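5-carboxymethyl-2-hydroxymuconate semialdehyde dehydrogenase (Thermus thermophilus, PDB 2D4E) catalyses the NAD-dependent oxidation of 5-carboxymethyl-2-hydroxymuconate semialdehyde to the corresponding acid, as a member of the aldehyde dehydrogenase family. Local coordinates at the interface of chains A and B. Numbering follows the deposited sequence. Chains: chain A/B, 5-carboxymethyl-2-hydroxymuconate semialdehyde dehydrogenase.

The interface of chains A and B. Residues chain A 3, 5, 119, 291, 295, 466; chain B 509-513.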
ATOM      1  N   TYR A   3     -25.734 -12.486  13.463  1.00 49.85           N
ATOM      2  CA  TYR A   3     -26.594 -13.269  14.397  1.00 53.99           C
ATOM      3  C   TYR A   3     -28.078 -13.056  14.089  1.00 54.18           C
ATOM      4  O   TYR A   3     -28.659 -12.031  14.453  1.00 52.56           O
ATOM      5  CB  TYR A   3     -26.304 -12.866  15.847  1.00 49.62           C
ATOM      6  CG  TYR A   3     -24.844 -12.960  16.235  1.00 48.71           C
ATOM      7  CD1 TYR A   3     -23.997 -11.853  16.126  1.00 49.56           C
ATOM      8  CD2 TYR A   3     -24.304 -14.160  16.698  1.00 49.69           C
ATOM      9  CE1 TYR A   3     -22.645 -11.941  16.473  1.00 48.66           C
ATOM     10  CE2 TYR A   3     -22.955 -14.261  17.044  1.00 50.68           C
ATOM     11  CZ  TYR A   3     -22.131 -13.150  16.929  1.00 52.64           C
ATOM     12  OH  TYR A   3     -20.797 -13.259  17.261  1.00 53.60           O
ATOM     13  N   ASP A   5     -32.234 -13.389  14.064  1.00 60.88           N
ATOM     14  CA  ASP A   5     -33.211 -13.265  15.144  1.00 63.20           C
ATOM     15  C   ASP A   5     -33.825 -14.623  15.460  1.00 61.06           C
ATOM     16  O   ASP A   5     -34.354 -14.837  16.551  1.00 59.98           O
ATOM     17  CB  ASP A   5     -34.330 -12.290  14.759  1.00 69.86           C
ATOM     18  CG  ASP A   5     -33.837 -10.863  14.582  1.00 73.33           C
ATOM     19  OD1 ASP A   5     -33.189 -10.326  15.512  1.00 70.78           O
ATOM     20  OD2 ASP A   5     -34.110 -10.279  13.511  1.00 75.61           O
ATOM     21  N   ARG A 119     -28.494 -20.200  19.082  1.00 41.63           N
ATOM     22  CA  ARG A 119     -28.717 -18.961  18.347  1.00 43.60           C
ATOM     23  C   ARG A 119     -27.429 -18.147  18.187  1.00 45.38           C
ATOM     24  O   ARG A 119     -27.408 -17.121  17.502  1.00 45.37           O
ATOM     25  CB  ARG A 119     -29.795 -18.123  19.036  1.00 44.69           C
ATOM     26  CG  ARG A 119     -30.511 -17.179  18.087  1.00 53.16           C
ATOM     27  CD  ARG A 119     -31.928 -16.893  18.555  1.00 58.33           C
ATOM     28  NE  ARG A 119     -31.990 -15.932  19.653  1.00 61.94           N
ATOM     29  CZ  ARG A 119     -31.667 -14.647  19.542  1.00 60.18           C
ATOM     30  NH1 ARG A 119     -31.249 -14.161  18.380  1.00 59.29           N
ATOM     31  NH2 ARG A 119     -31.758 -13.845  20.595  1.00 61.83           N
ATOM     32  N   ASP A 291     -30.833  -1.773  22.222  1.00 25.09           N
ATOM     33  CA  ASP A 291     -30.686  -3.096  21.632  1.00 25.72           C
ATOM     34  C   ASP A 291     -29.226  -3.514  21.575  1.00 24.46           C
ATOM     35  O   ASP A 291     -28.882  -4.643  21.924  1.00 21.02           O
ATOM     36  CB  ASP A 291     -31.243  -3.115  20.208  1.00 26.62           C
ATOM     37  CG  ASP A 291     -32.753  -3.201  20.170  1.00 25.20           C
ATOM     38  OD1 ASP A 291     -33.318  -3.040  19.073  1.00 24.37           O
ATOM     39  OD2 ASP A 291     -33.370  -3.440  21.228  1.00 30.35           O
ATOM     40  N   PHE A 295     -27.442  -6.530  23.922  1.00 20.88           N
ATOM     41  CA  PHE A 295     -26.818  -7.650  23.238  1.00 23.42           C
ATOM     42  C   PHE A 295     -25.309  -7.759  23.471  1.00 22.56           C
ATOM     43  O   PHE A 295     -24.802  -8.841  23.754  1.00 22.70           O
ATOM     44  CB  PHE A 295     -27.101  -7.574  21.732  1.00 22.74           C
ATOM     45  CG  PHE A 295     -26.448  -8.670  20.937  1.00 26.50           C
ATOM     46  CD1 PHE A 295     -25.190  -8.481  20.364  1.00 31.00           C
ATOM     47  CD2 PHE A 295     -27.076  -9.901  20.785  1.00 27.01           C
ATOM     48  CE1 PHE A 295     -24.565  -9.505  19.654  1.00 29.02           C
ATOM     49  CE2 PHE A 295     -26.460 -10.939  20.075  1.00 30.45           C
ATOM     50  CZ  PHE A 295     -25.203 -10.741  19.509  1.00 29.19           C
ATOM     51  N   HIS A 466     -23.410  -2.569  17.662  1.00 18.26           N
ATOM     52  CA  HIS A 466     -22.768  -3.551  18.512  1.00 21.46           C
ATOM     53  C   HIS A 466     -21.514  -3.985  17.742  1.00 20.75           C
ATOM     54  O   HIS A 466     -21.174  -3.385  16.719  1.00 18.98           O
ATOM     55  CB  HIS A 466     -23.699  -4.743  18.723  1.00 23.88           C
ATOM     56  CG  HIS A 466     -24.245  -5.311  17.450  1.00 21.11           C
ATOM     57  ND1 HIS A 466     -25.013  -4.574  16.576  1.00 22.05           N
ATOM     58  CD2 HIS A 466     -24.144  -6.549  16.910  1.00 24.72           C
ATOM     59  CE1 HIS A 466     -25.365  -5.333  15.553  1.00 20.70           C
ATOM     60  NE2 HIS A 466     -24.851  -6.536  15.732  1.00 21.20           N
TER
ATOM     61  N   HIS B 509     -28.750  -4.118  11.293  1.00 37.09           N
ATOM     62  CA  HIS B 509     -29.509  -5.132  11.991  1.00 36.84           C
ATOM     63  C   HIS B 509     -28.828  -5.415  13.326  1.00 35.08           C
ATOM     64  O   HIS B 509     -27.639  -5.735  13.374  1.00 32.14           O
ATOM     65  CB  HIS B 509     -29.581  -6.412  11.153  1.00 40.28           C
ATOM     66  CG  HIS B 509     -29.992  -7.621  11.935  1.00 49.03           C
ATOM     67  ND1 HIS B 509     -29.143  -8.263  12.812  1.00 53.67           N
ATOM     68  CD2 HIS B 509     -31.170  -8.284  11.999  1.00 49.79           C
ATOM     69  CE1 HIS B 509     -29.781  -9.270  13.382  1.00 51.46           C
ATOM     70  NE2 HIS B 509     -31.013  -9.304  12.907  1.00 51.29           N
ATOM     71  N   VAL B 510     -29.584  -5.266  14.408  1.00 30.15           N
ATOM     72  CA  VAL B 510     -29.069  -5.526  15.745  1.00 27.81           C
ATOM     73  C   VAL B 510     -29.914  -6.649  16.327  1.00 26.23           C
ATOM     74  O   VAL B 510     -31.134  -6.526  16.411  1.00 27.01           O
ATOM     75  CB  VAL B 510     -29.200  -4.287  16.651  1.00 23.76           C
ATOM     76  CG1 VAL B 510     -28.570  -4.563  18.010  1.00 16.42           C
ATOM     77  CG2 VAL B 510     -28.555  -3.089  15.984  1.00 22.30           C
ATOM     78  N   PRO B 511     -29.279  -7.768  16.721  1.00 28.26           N
ATOM     79  CA  PRO B 511     -30.026  -8.894  17.291  1.00 28.08           C
ATOM     80  C   PRO B 511     -30.825  -8.442  18.508  1.00 28.17           C
ATOM     81  O   PRO B 511     -30.325  -7.683  19.338  1.00 30.09           O
ATOM     82  CB  PRO B 511     -28.925  -9.886  17.666  1.00 27.97           C
ATOM     83  CG  PRO B 511     -27.843  -9.583  16.685  1.00 26.40           C
ATOM     84  CD  PRO B 511     -27.839  -8.075  16.666  1.00 27.95           C
ATOM     85  N   LYS B 512     -32.062  -8.909  18.613  1.00 33.46           N
ATOM     86  CA  LYS B 512     -32.915  -8.537  19.735  1.00 35.88           C
ATOM     87  C   LYS B 512     -32.821  -9.530  20.888  1.00 36.86           C
ATOM     88  O   LYS B 512     -33.061 -10.727  20.719  1.00 37.39           O
ATOM     89  CB  LYS B 512     -34.369  -8.419  19.272  1.00 41.28           C
ATOM     90  CG  LYS B 512     -34.564  -7.494  18.078  1.00 46.51           C
ATOM     91  CD  LYS B 512     -33.970  -6.116  18.330  1.00 49.92           C
ATOM     92  CE  LYS B 512     -34.145  -5.213  17.118  1.00 49.89           C
ATOM     93  NZ  LYS B 512     -35.586  -5.017  16.794  1.00 54.33           N
ATOM     94  N   PHE B 513     -32.459  -9.017  22.060  1.00 32.82           N
ATOM     95  CA  PHE B 513     -32.333  -9.819  23.269  1.00 28.96           C
ATOM     96  C   PHE B 513     -33.272  -9.229  24.309  1.00 28.82           C
ATOM     97  O   PHE B 513     -33.314  -8.012  24.490  1.00 28.00           O
ATOM     98  CB  PHE B 513     -30.895  -9.770  23.798  1.00 31.25           C
ATOM     99  CG  PHE B 513     -30.082 -11.001  23.494  1.00 32.66           C
ATOM    100  CD1 PHE B 513     -30.087 -11.566  22.219  1.00 34.38           C
ATOM    101  CD2 PHE B 513     -29.287 -11.581  24.480  1.00 33.72           C
ATOM    102  CE1 PHE B 513     -29.310 -12.691  21.930  1.00 30.34           C
ATOM    103  CE2 PHE B 513     -28.507 -12.702  24.203  1.00 30.09           C
ATOM    104  CZ  PHE B 513     -28.518 -13.259  22.924  1.00 32.23           C
TER
HETATM  105  O   HOH W   1     -30.754  -6.527  21.947  1.00 27.09           O
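B:Pro511 rests CG above one face of A:Phe295, near its rim, with CB 3.6 Å from A:Phe295 CE2. Its ring carbons also reach neighbouring groups of chain A: CG lies 3.7 Å from A:Tyr3 CB, and CD lies against the imidazole of A:His466 at NE2 (3.5 Å). The phenyl of A:Phe295, its CG anti to the backbone N (chi1 178°), projects from helix 286-298. It also turns its CD2 edge onto a face of B:Phe513, a T-shaped pair with planes 85° apart. B:Val510 runs alongside the imidazole of A:His466, pointing the other way, with both methyls near ND1.

Polar links are mostly indirect or weak. A water bonds to B:Phe513 N, to A:Asp291 O, 2.7 Å from the water oxygen, and to B:Pro511 O, linking the B backbone to the helix. B:Lys512, bent at chi2 (-54°) and chi4, lays its aliphatic end across the A:Asp291 carboxylate, and NZ makes a long salt bridge of 3.8 Å to OD1. A:Arg119 meets B:Phe513 tip to tip, CZ 3.9 Å from CE1, with guanidinium and ring planes well away from parallel; its NH2 is weakly bonded to B:Lys512 O.

Through these contacts the C-terminal tail of one subunit, an extended segment following strand 496-504, docks between the N-terminal segment and helix 286-298 of its partner. The two-fold axis repeats the exchange, which probably helps to stabilise the dimer within the tetramer.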